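Local coordinates for protein histidine--tRNA ligase (Thermus thermophilus, PDB 1H4V) that joins L-histidine to tRNA(His) in an ATP-dependent reaction, releasing AMP and diphosphate, and works as a class II homodimer, at residues A[8-11]-A[15-18]; A[29-34]-A[103-108]; A[378-383]-A[414-419]. One frame throughout, in Å; residues are numbered along the deposited sequence.

In the fold
Interactions 1 and 2 sit at the two ends of helix 14-33 in the catalytic part of the chain, with centres about 22 Å apart and nearest atoms about 11 Å apart. Interaction 1 ties the loop before this helix to its first turn; interaction 2 packs its last turn and the residue after it on strand 102-111 of the large mixed sheet. Both also touch the second subunit, so one helix serves the fold and the dimer. Interaction 3 lies within the anticodon-binding domain, its centre about 33 Å from that of interaction 1 and 39 Å from that of interaction 2. Along the chain they come in series, 1, 2, 3, and none touches another.

Interaction 1 of 3, residues A[8-11]-A[15-18]; sequences GTKD and KELR. With SO4 (sulfate ion), chain B.
A single salt bridge is all that joins the two segments: Lys10 NZ reaches Glu16 OE1 at 2.7 Å, and no apolar packing accompanies it. The side chains come from opposite directions, the ammonium meeting OE1 on its syn side, 20° out of the carboxylate plane. Glu16 sends CG away from its backbone N (chi1 169°), and a bend at chi2 turns the carboxylate to the lysine; a bend at chi3 turns the Lys10 ammonium to Glu16. Lys10 CE lies 3.1 Å from Glu16 OE1, whereas OE2 stays 4.1 Å from Lys10 NZ, making the bridge one-sided. With an alanine here instead of Glu16, the Lys10 ammonium would probably lose this carboxylate and its end be freer to swing. On the same helix, the Arg18 guanidinium offers its edge to a sulfate ion, probably from the crystallisation liquor: NE bonds O4 at 2.6 Å and NH2 bonds O1 at 2.9 Å, both nearly straight. Arg22 also binds this sulfate. Asp11 forms a salt bridge with Arg88 of the second subunit. The contact is a surface salt bridge between the loop leading into helix 14-33 and the helix's first turn, in the catalytic domain of a dimeric class II synthetase.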
ATOM      1  N   GLY A   8       2.777  11.079  15.577  1.00 21.37           N
ATOM      2  CA  GLY A   8       2.603  11.525  14.205  1.00 20.97           C
ATOM      3  C   GLY A   8       2.358  10.350  13.275  1.00 20.57           C
ATOM      4  O   GLY A   8       2.150  10.524  12.076  1.00 19.42           O
ATOM      5  N   THR A   9       2.398   9.144  13.837  1.00 20.38           N
ATOM      6  CA  THR A   9       2.172   7.922  13.072  1.00 20.43           C
ATOM      7  C   THR A   9       1.160   7.066  13.823  1.00 21.23           C
ATOM      8  O   THR A   9       0.917   7.280  15.006  1.00 23.71           O
ATOM      9  CB  THR A   9       3.465   7.108  12.912  1.00 20.33           C
ATOM     10  OG1 THR A   9       3.791   6.467  14.156  1.00 16.27           O
ATOM     11  CG2 THR A   9       4.611   8.019  12.487  1.00 19.18           C
ATOM     12  N   LYS A  10       0.565   6.096  13.147  1.00 22.00           N
ATOM     13  CA  LYS A  10      -0.408   5.243  13.811  1.00 22.97           C
ATOM     14  C   LYS A  10      -0.774   4.015  12.991  1.00 22.01           C
ATOM     15  O   LYS A  10      -0.689   4.023  11.765  1.00 19.35           O
ATOM     16  CB  LYS A  10      -1.677   6.038  14.122  1.00 24.11           C
ATOM     17  CG  LYS A  10      -2.387   6.570  12.888  1.00 26.58           C
ATOM     18  CD  LYS A  10      -3.682   7.281  13.260  1.00 29.30           C
ATOM     19  CE  LYS A  10      -4.655   6.339  13.951  1.00 33.09           C
ATOM     20  NZ  LYS A  10      -5.860   7.060  14.456  1.00 39.86           N
ATOM     21  N   ASP A  11      -1.178   2.956  13.687  1.00 21.96           N
ATOM     22  CA  ASP A  11      -1.579   1.726  13.029  1.00 19.83           C
ATOM     23  C   ASP A  11      -2.957   1.957  12.458  1.00 19.02           C
ATOM     24  O   ASP A  11      -3.755   2.694  13.030  1.00 21.66           O
ATOM     25  CB  ASP A  11      -1.666   0.571  14.023  1.00 19.81           C
ATOM     26  CG  ASP A  11      -0.370   0.310  14.719  1.00 22.85           C
ATOM     27  OD1 ASP A  11       0.659   0.215  14.025  1.00 29.39           O
ATOM     28  OD2 ASP A  11      -0.380   0.194  15.961  1.00 27.28           O
ATOM     29  N   LYS A  15     -12.282  -0.047  11.154  1.00 17.17           N
ATOM     30  CA  LYS A  15     -12.926   0.965  10.326  1.00 18.04           C
ATOM     31  C   LYS A  15     -12.026   2.037   9.718  1.00 17.98           C
ATOM     32  O   LYS A  15     -12.216   2.432   8.570  1.00 18.98           O
ATOM     33  CB  LYS A  15     -14.071   1.615  11.104  1.00 17.43           C
ATOM     34  CG  LYS A  15     -15.264   0.676  11.192  1.00 22.06           C
ATOM     35  CD  LYS A  15     -16.433   1.250  11.952  1.00 26.50           C
ATOM     36  CE  LYS A  15     -17.597   0.271  11.902  1.00 27.86           C
ATOM     37  NZ  LYS A  15     -18.740   0.727  12.725  1.00 32.34           N
ATOM     38  N   GLU A  16     -11.052   2.511  10.474  1.00 19.25           N
ATOM     39  CA  GLU A  16     -10.154   3.536   9.966  1.00 17.32           C
ATOM     40  C   GLU A  16      -9.460   3.038   8.701  1.00 16.89           C
ATOM     41  O   GLU A  16      -9.377   3.751   7.703  1.00 16.29           O
ATOM     42  CB  GLU A  16      -9.124   3.894  11.036  1.00 19.52           C
ATOM     43  CG  GLU A  16      -7.991   4.750  10.527  1.00 28.96           C
ATOM     44  CD  GLU A  16      -7.740   5.970  11.383  1.00 36.45           C
ATOM     45  OE1 GLU A  16      -7.387   5.819  12.573  1.00 36.70           O
ATOM     46  OE2 GLU A  16      -7.897   7.089  10.851  1.00 44.33           O
ATOM     47  N   LEU A  17      -8.964   1.807   8.742  1.00 16.15           N
ATOM     48  CA  LEU A  17      -8.289   1.235   7.585  1.00 16.43           C
ATOM     49  C   LEU A  17      -9.269   1.122   6.417  1.00 16.75           C
ATOM     50  O   LEU A  17      -8.941   1.469   5.274  1.00 16.72           O
ATOM     51  CB  LEU A  17      -7.760  -0.161   7.913  1.00 14.42           C
ATOM     52  CG  LEU A  17      -6.520  -0.718   7.206  1.00 18.15           C
ATOM     53  CD1 LEU A  17      -6.697  -2.232   7.072  1.00 15.71           C
ATOM     54  CD2 LEU A  17      -6.313  -0.095   5.847  1.00 14.47           C
ATOM     55  N   ARG A  18     -10.470   0.627   6.711  1.00 13.51           N
ATOM     56  CA  ARG A  18     -11.472   0.441   5.678  1.00 15.46           C
ATOM     57  C   ARG A  18     -11.847   1.767   5.023  1.00 15.06           C
ATOM     58  O   ARG A  18     -12.086   1.824   3.819  1.00 10.70           O
ATOM     59  CB  ARG A  18     -12.696  -0.282   6.250  1.00 14.79           C
ATOM     60  CG  ARG A  18     -12.467  -1.791   6.439  1.00 21.30           C
ATOM     61  CD  ARG A  18     -13.599  -2.452   7.232  1.00 20.09           C
ATOM     62  NE  ARG A  18     -14.905  -2.196   6.625  1.00 29.79           N
ATOM     63  CZ  ARG A  18     -16.040  -2.111   7.310  1.00 27.20           C
ATOM     64  NH1 ARG A  18     -16.028  -2.260   8.628  1.00 27.29           N
ATOM     65  NH2 ARG A  18     -17.185  -1.884   6.681  1.00 22.17           N
TER
HETATM   66  S   SO4 B1422     -15.816  -2.138   3.060  1.00 40.80           S
HETATM   67  O1  SO4 B1422     -17.089  -1.893   3.767  1.00 37.55           O
HETATM   68  O2  SO4 B1422     -15.575  -1.056   2.090  1.00 39.08           O
HETATM   69  O3  SO4 B1422     -15.865  -3.422   2.344  1.00 39.25           O
HETATM   70  O4  SO4 B1422     -14.718  -2.180   4.046  1.00 40.06           O

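Interaction 2 of 3, residues A[29-34]-A[103-108]; sequences KVLEAA and RLWMAG
Trp105 meets helix 14-33 with both a face and an edge of its indole. Leu31 packs at the root of the side chain, its CD2 3.7 Å from Trp105 CB, while Leu31 CB stands over one face of the ring, 4.1 Å from Trp105 CG. At the edge, Trp105 NE1 donates to Glu32 OE2 over 3.2 Å, with an N-H...O angle of 163°. The oxygen lies in the indole plane, but the carboxylate stands almost perpendicular to it, at 86°, and accepts the N-H on the anti side of OE2, 35° out of the carboxylate plane. Trp105 CG sits between the backbone N and the carbonyl carbon, which swings the indole toward the helix. Glu32 CG also presses close to Trp105 NE1, at 3.3 Å. Farther along, Arg103 runs extended beside the end of the helix, bringing CD to 3.4 Å from Ala34 O, while its guanidinium forms a salt bridge with Glu142. Backbone hydrogen bonds from Trp105 to Leu37 and Leu39 hold the strand from which the indole projects, and Leu31 is backed by Val127, Tyr129 and Cys150. Chemically, a buried apolar seat is joined to one modest bond, long and tilted, though a charged acceptor in the ring plane would probably help to hold the indole at this rotation.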
ATOM      1  N   LYS A  29     -10.741   4.241  -9.175  1.00 16.13           N
ATOM      2  CA  LYS A  29     -11.815   4.120 -10.163  1.00 17.28           C
ATOM      3  C   LYS A  29     -11.934   5.348 -11.062  1.00 17.36           C
ATOM      4  O   LYS A  29     -11.990   5.222 -12.284  1.00 15.12           O
ATOM      5  CB  LYS A  29     -13.168   3.866  -9.477  1.00 19.06           C
ATOM      6  CG  LYS A  29     -14.355   3.802 -10.451  1.00 18.71           C
ATOM      7  CD  LYS A  29     -15.684   3.575  -9.733  1.00 28.07           C
ATOM      8  CE  LYS A  29     -16.130   4.808  -8.935  1.00 37.56           C
ATOM      9  NZ  LYS A  29     -17.505   4.665  -8.355  1.00 41.69           N
ATOM     10  N   VAL A  30     -11.972   6.537 -10.469  1.00 17.95           N
ATOM     11  CA  VAL A  30     -12.108   7.742 -11.282  1.00 20.31           C
ATOM     12  C   VAL A  30     -10.850   8.071 -12.087  1.00 18.45           C
ATOM     13  O   VAL A  30     -10.943   8.445 -13.252  1.00 18.71           O
ATOM     14  CB  VAL A  30     -12.510   8.988 -10.421  1.00 23.55           C
ATOM     15  CG1 VAL A  30     -13.552   8.598  -9.387  1.00 18.39           C
ATOM     16  CG2 VAL A  30     -11.308   9.589  -9.771  1.00 28.52           C
ATOM     17  N   LEU A  31      -9.680   7.919 -11.479  1.00 16.25           N
ATOM     18  CA  LEU A  31      -8.437   8.226 -12.178  1.00 14.07           C
ATOM     19  C   LEU A  31      -8.107   7.237 -13.293  1.00 14.00           C
ATOM     20  O   LEU A  31      -7.586   7.635 -14.336  1.00 15.89           O
ATOM     21  CB  LEU A  31      -7.279   8.316 -11.176  1.00  8.13           C
ATOM     22  CG  LEU A  31      -6.935   9.697 -10.591  1.00 16.08           C
ATOM     23  CD1 LEU A  31      -8.122  10.621 -10.607  1.00 13.15           C
ATOM     24  CD2 LEU A  31      -6.392   9.529  -9.169  1.00 11.81           C
ATOM     25  N   GLU A  32      -8.411   5.956 -13.104  1.00 12.96           N
ATOM     26  CA  GLU A  32      -8.102   4.992 -14.156  1.00 15.78           C
ATOM     27  C   GLU A  32      -9.139   5.022 -15.284  1.00 16.93           C
ATOM     28  O   GLU A  32      -8.877   4.541 -16.386  1.00 16.04           O
ATOM     29  CB  GLU A  32      -7.918   3.577 -13.575  1.00 11.99           C
ATOM     30  CG  GLU A  32      -6.695   3.512 -12.631  1.00 16.19           C
ATOM     31  CD  GLU A  32      -6.251   2.110 -12.254  1.00 20.60           C
ATOM     32  OE1 GLU A  32      -7.111   1.212 -12.114  1.00 29.87           O
ATOM     33  OE2 GLU A  32      -5.032   1.906 -12.076  1.00 19.41           O
ATOM     34  N   ALA A  33     -10.299   5.618 -15.015  1.00 17.56           N
ATOM     35  CA  ALA A  33     -11.336   5.741 -16.034  1.00 16.29           C
ATOM     36  C   ALA A  33     -10.925   6.885 -16.948  1.00 17.47           C
ATOM     37  O   ALA A  33     -11.379   6.969 -18.090  1.00 21.45           O
ATOM     38  CB  ALA A  33     -12.680   6.046 -15.403  1.00 12.30           C
ATOM     39  N   ALA A  34     -10.070   7.774 -16.444  1.00 15.55           N
ATOM     40  CA  ALA A  34      -9.603   8.900 -17.245  1.00 13.97           C
ATOM     41  C   ALA A  34      -8.252   8.600 -17.876  1.00 14.18           C
ATOM     42  O   ALA A  34      -7.571   9.493 -18.372  1.00 15.58           O
ATOM     43  CB  ALA A  34      -9.524  10.140 -16.411  1.00 11.95           C
ATOM     44  N   ARG A 103      -0.547  10.144 -18.255  1.00 13.30           N
ATOM     45  CA  ARG A 103      -1.291  10.383 -17.037  1.00 11.64           C
ATOM     46  C   ARG A 103      -0.916   9.328 -16.004  1.00 11.73           C
ATOM     47  O   ARG A 103      -0.972   8.126 -16.268  1.00 10.48           O
ATOM     48  CB  ARG A 103      -2.799  10.362 -17.325  1.00 11.36           C
ATOM     49  CG  ARG A 103      -3.291  11.519 -18.203  1.00 12.87           C
ATOM     50  CD  ARG A 103      -4.817  11.490 -18.316  1.00 17.81           C
ATOM     51  NE  ARG A 103      -5.368  12.544 -19.166  1.00 17.94           N
ATOM     52  CZ  ARG A 103      -5.278  12.566 -20.493  1.00 18.01           C
ATOM     53  NH1 ARG A 103      -4.651  11.594 -21.147  1.00 15.76           N
ATOM     54  NH2 ARG A 103      -5.842  13.551 -21.170  1.00 17.04           N
ATOM     55  N   LEU A 104      -0.526   9.779 -14.818  1.00 11.65           N
ATOM     56  CA  LEU A 104      -0.128   8.847 -13.763  1.00 11.09           C
ATOM     57  C   LEU A 104      -0.819   9.172 -12.452  1.00 10.56           C
ATOM     58  O   LEU A 104      -1.195  10.318 -12.194  1.00 12.71           O
ATOM     59  CB  LEU A 104       1.386   8.907 -13.533  1.00  9.35           C
ATOM     60  CG  LEU A 104       2.337   8.774 -14.728  1.00  7.79           C
ATOM     61  CD1 LEU A 104       3.718   9.244 -14.300  1.00  9.11           C
ATOM     62  CD2 LEU A 104       2.388   7.348 -15.222  1.00  2.95           C
ATOM     63  N   TRP A 105      -1.003   8.158 -11.622  1.00  9.38           N
ATOM     64  CA  TRP A 105      -1.593   8.390 -10.322  1.00  9.04           C
ATOM     65  C   TRP A 105      -0.907   7.455  -9.352  1.00 10.71           C
ATOM     66  O   TRP A 105      -0.327   6.436  -9.746  1.00  8.05           O
ATOM     67  CB  TRP A 105      -3.114   8.174 -10.321  1.00  7.38           C
ATOM     68  CG  TRP A 105      -3.552   6.752 -10.245  1.00  9.48           C
ATOM     69  CD1 TRP A 105      -3.719   5.884 -11.284  1.00  8.59           C
ATOM     70  CD2 TRP A 105      -3.893   6.033  -9.059  1.00 10.59           C
ATOM     71  NE1 TRP A 105      -4.148   4.665 -10.819  1.00 10.03           N
ATOM     72  CE2 TRP A 105      -4.259   4.725  -9.455  1.00 10.48           C
ATOM     73  CE3 TRP A 105      -3.917   6.363  -7.696  1.00 12.72           C
ATOM     74  CZ2 TRP A 105      -4.657   3.741  -8.537  1.00 11.47           C
ATOM     75  CZ3 TRP A 105      -4.315   5.381  -6.780  1.00 15.50           C
ATOM     76  CH2 TRP A 105      -4.677   4.084  -7.211  1.00 13.17           C
ATOM     77  N   MET A 106      -0.979   7.813  -8.077  1.00 12.50           N
ATOM     78  CA  MET A 106      -0.336   7.042  -7.040  1.00 13.42           C
ATOM     79  C   MET A 106      -0.966   7.357  -5.689  1.00 14.02           C
ATOM     80  O   MET A 106      -1.478   8.454  -5.452  1.00 13.85           O
ATOM     81  CB  MET A 106       1.160   7.394  -7.039  1.00 18.53           C
ATOM     82  CG  MET A 106       2.004   6.848  -5.896  1.00 21.90           C
ATOM     83  SD  MET A 106       3.768   7.195  -6.220  1.00 34.34           S
ATOM     84  CE  MET A 106       4.015   8.795  -5.417  1.00 24.39           C
ATOM     85  N   ALA A 107      -0.942   6.369  -4.812  1.00 12.96           N
ATOM     86  CA  ALA A 107      -1.461   6.521  -3.474  1.00 13.70           C
ATOM     87  C   ALA A 107      -0.395   5.919  -2.581  1.00 15.27           C
ATOM     88  O   ALA A 107       0.136   4.850  -2.876  1.00 16.87           O
ATOM     89  CB  ALA A 107      -2.770   5.766  -3.325  1.00 11.25           C
ATOM     90  N   GLY A 108      -0.058   6.600  -1.497  1.00 16.05           N
ATOM     91  CA  GLY A 108       0.947   6.044  -0.614  1.00 14.62           C
ATOM     92  C   GLY A 108       1.330   6.957   0.527  1.00 13.19           C
ATOM     93  O   GLY A 108       0.849   8.075   0.620  1.00 15.06           O
TER

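Interaction 3 of 3, residues A[378-383]-A[414-419]; sequences AAFAGF and GYLLQA
Helix 412-419, at the C-terminal end, packs on strand 380-384 in the alpha/beta anticodon-binding domain, and Phe380 is the strand residue that makes the contact. The two short segments run nearly antiparallel, at 165°, with their axes 12.0 Å apart, a gap that the phenyl ring helps to fill. Leu416 lays CD2 over one face of the ring in a CH-pi contact, 4.1 Å from the Phe380 centroid and 21° off the ring normal. This methyl is shifted toward the rim, lying 3.8 Å from Phe380 CD1. The far end of the ring meets Ala419, whose CB is 3.8 Å from Phe380 CZ and approaches obliquely. Tyr415 adds its own edge: its CE2 comes within 4.0 Å of Phe380 CE2, and the two side chains cross at about a right angle. With CG anti to the backbone N (chi1 177°), Tyr415 carries its ring back toward the strand although its CB starts off to one side. No hydrogen bond links the segments, so the fit rests on apolar surfaces alone. Around this core, Leu331 of strand 331-335 touches both Phe380 and Leu416, while Leu396 of strand 393-398 touches Tyr415 and Leu416; the helix thus packs over strands 331-335, 380-384 and 393-398, neighbours in the mixed sheet, running nearly antiparallel to the middle one, whereas Ala381 packs on helix 366-375.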
ATOM      1  N   ALA A 378     -21.945 -14.439  12.172  1.00 23.98           N
ATOM      2  CA  ALA A 378     -21.808 -15.566  11.254  1.00 23.29           C
ATOM      3  C   ALA A 378     -23.127 -15.862  10.548  1.00 23.64           C
ATOM      4  O   ALA A 378     -24.199 -15.700  11.125  1.00 24.22           O
ATOM      5  CB  ALA A 378     -21.352 -16.801  12.014  1.00 20.65           C
ATOM      6  N   ALA A 379     -23.046 -16.282   9.291  1.00 23.64           N
ATOM      7  CA  ALA A 379     -24.241 -16.634   8.547  1.00 24.26           C
ATOM      8  C   ALA A 379     -24.725 -17.960   9.146  1.00 25.57           C
ATOM      9  O   ALA A 379     -25.906 -18.121   9.453  1.00 27.29           O
ATOM     10  CB  ALA A 379     -23.919 -16.804   7.069  1.00 20.92           C
ATOM     11  N   PHE A 380     -23.794 -18.896   9.330  1.00 25.05           N
ATOM     12  CA  PHE A 380     -24.104 -20.201   9.903  1.00 24.10           C
ATOM     13  C   PHE A 380     -23.249 -20.513  11.109  1.00 23.93           C
ATOM     14  O   PHE A 380     -22.125 -20.033  11.230  1.00 24.64           O
ATOM     15  CB  PHE A 380     -23.869 -21.335   8.900  1.00 23.35           C
ATOM     16  CG  PHE A 380     -24.897 -21.424   7.818  1.00 25.60           C
ATOM     17  CD1 PHE A 380     -24.797 -20.634   6.682  1.00 26.27           C
ATOM     18  CD2 PHE A 380     -25.962 -22.313   7.930  1.00 22.24           C
ATOM     19  CE1 PHE A 380     -25.747 -20.727   5.661  1.00 30.24           C
ATOM     20  CE2 PHE A 380     -26.913 -22.416   6.921  1.00 26.63           C
ATOM     21  CZ  PHE A 380     -26.806 -21.622   5.783  1.00 27.33           C
ATOM     22  N   ALA A 381     -23.793 -21.334  11.995  1.00 23.27           N
ATOM     23  CA  ALA A 381     -23.075 -21.783  13.171  1.00 22.67           C
ATOM     24  C   ALA A 381     -22.950 -23.284  12.926  1.00 24.20           C
ATOM     25  O   ALA A 381     -23.839 -23.887  12.324  1.00 25.83           O
ATOM     26  CB  ALA A 381     -23.878 -21.516  14.422  1.00 20.54           C
ATOM     27  N   GLY A 382     -21.843 -23.881  13.352  1.00 23.45           N
ATOM     28  CA  GLY A 382     -21.656 -25.306  13.155  1.00 21.71           C
ATOM     29  C   GLY A 382     -21.338 -25.954  14.484  1.00 23.15           C
ATOM     30  O   GLY A 382     -20.683 -25.351  15.338  1.00 24.94           O
ATOM     31  N   PHE A 383     -21.800 -27.178  14.679  1.00 20.35           N
ATOM     32  CA  PHE A 383     -21.536 -27.855  15.930  1.00 20.68           C
ATOM     33  C   PHE A 383     -20.925 -29.222  15.719  1.00 21.66           C
ATOM     34  O   PHE A 383     -21.413 -30.019  14.914  1.00 21.35           O
ATOM     35  CB  PHE A 383     -22.821 -27.973  16.754  1.00 18.32           C
ATOM     36  CG  PHE A 383     -23.422 -26.650  17.108  1.00 20.50           C
ATOM     37  CD1 PHE A 383     -24.184 -25.948  16.180  1.00 21.06           C
ATOM     38  CD2 PHE A 383     -23.195 -26.082  18.361  1.00 21.16           C
ATOM     39  CE1 PHE A 383     -24.711 -24.696  16.493  1.00 21.32           C
ATOM     40  CE2 PHE A 383     -23.719 -24.826  18.684  1.00 21.14           C
ATOM     41  CZ  PHE A 383     -24.476 -24.136  17.751  1.00 21.92           C
ATOM     42  N   GLY A 414     -20.977 -27.956  -0.536  1.00 29.93           N
ATOM     43  CA  GLY A 414     -22.053 -27.763  -1.487  1.00 30.15           C
ATOM     44  C   GLY A 414     -23.273 -27.117  -0.876  1.00 30.58           C
ATOM     45  O   GLY A 414     -23.838 -26.186  -1.444  1.00 31.98           O
ATOM     46  N   TYR A 415     -23.681 -27.608   0.286  1.00 31.03           N
ATOM     47  CA  TYR A 415     -24.849 -27.079   0.965  1.00 30.42           C
ATOM     48  C   TYR A 415     -24.684 -25.595   1.293  1.00 32.64           C
ATOM     49  O   TYR A 415     -25.586 -24.785   1.045  1.00 32.80           O
ATOM     50  CB  TYR A 415     -25.092 -27.864   2.249  1.00 25.06           C
ATOM     51  CG  TYR A 415     -26.244 -27.341   3.063  1.00 23.93           C
ATOM     52  CD1 TYR A 415     -27.547 -27.817   2.860  1.00 23.85           C
ATOM     53  CD2 TYR A 415     -26.044 -26.342   4.015  1.00 15.51           C
ATOM     54  CE1 TYR A 415     -28.623 -27.301   3.589  1.00 24.88           C
ATOM     55  CE2 TYR A 415     -27.106 -25.819   4.747  1.00 20.48           C
ATOM     56  CZ  TYR A 415     -28.388 -26.300   4.534  1.00 24.79           C
ATOM     57  OH  TYR A 415     -29.427 -25.783   5.274  1.00 31.35           O
ATOM     58  N   LEU A 416     -23.532 -25.245   1.862  1.00 33.76           N
ATOM     59  CA  LEU A 416     -23.256 -23.862   2.237  1.00 35.30           C
ATOM     60  C   LEU A 416     -23.232 -22.950   1.019  1.00 36.58           C
ATOM     61  O   LEU A 416     -23.717 -21.820   1.080  1.00 36.09           O
ATOM     62  CB  LEU A 416     -21.922 -23.769   2.981  1.00 32.86           C
ATOM     63  CG  LEU A 416     -21.869 -24.364   4.389  1.00 32.97           C
ATOM     64  CD1 LEU A 416     -20.432 -24.566   4.792  1.00 37.18           C
ATOM     65  CD2 LEU A 416     -22.574 -23.446   5.376  1.00 31.12           C
ATOM     66  N   LEU A 417     -22.677 -23.446  -0.083  1.00 37.78           N
ATOM     67  CA  LEU A 417     -22.598 -22.662  -1.313  1.00 42.10           C
ATOM     68  C   LEU A 417     -23.977 -22.429  -1.928  1.00 43.04           C
ATOM     69  O   LEU A 417     -24.261 -21.351  -2.440  1.00 43.92           O
ATOM     70  CB  LEU A 417     -21.688 -23.354  -2.331  1.00 43.80           C
ATOM     71  CG  LEU A 417     -20.584 -22.465  -2.911  1.00 48.06           C
ATOM     72  CD1 LEU A 417     -21.192 -21.348  -3.750  1.00 50.02           C
ATOM     73  CD2 LEU A 417     -19.750 -21.887  -1.766  1.00 48.57           C
ATOM     74  N   GLN A 418     -24.830 -23.443  -1.877  1.00 44.46           N
ATOM     75  CA  GLN A 418     -26.180 -23.328  -2.411  1.00 45.92           C
ATOM     76  C   GLN A 418     -26.979 -22.343  -1.564  1.00 46.74           C
ATOM     77  O   GLN A 418     -27.847 -21.636  -2.069  1.00 49.07           O
ATOM     78  CB  GLN A 418     -26.867 -24.695  -2.389  1.00 48.25           C
ATOM     79  CG  GLN A 418     -28.371 -24.665  -2.631  1.00 57.32           C
ATOM     80  CD  GLN A 418     -28.743 -24.228  -4.038  1.00 64.02           C
ATOM     81  OE1 GLN A 418     -28.315 -24.834  -5.027  1.00 66.43           O
ATOM     82  NE2 GLN A 418     -29.549 -23.174  -4.134  1.00 64.64           N
ATOM     83  N   ALA A 419     -26.676 -22.297  -0.272  1.00 46.13           N
ATOM     84  CA  ALA A 419     -27.383 -21.411   0.643  1.00 45.65           C
ATOM     85  C   ALA A 419     -26.856 -19.978   0.656  1.00 45.77           C
ATOM     86  O   ALA A 419     -27.614 -19.037   0.872  1.00 43.93           O
ATOM     87  CB  ALA A 419     -27.342 -21.995   2.053  1.00 45.75           C
TER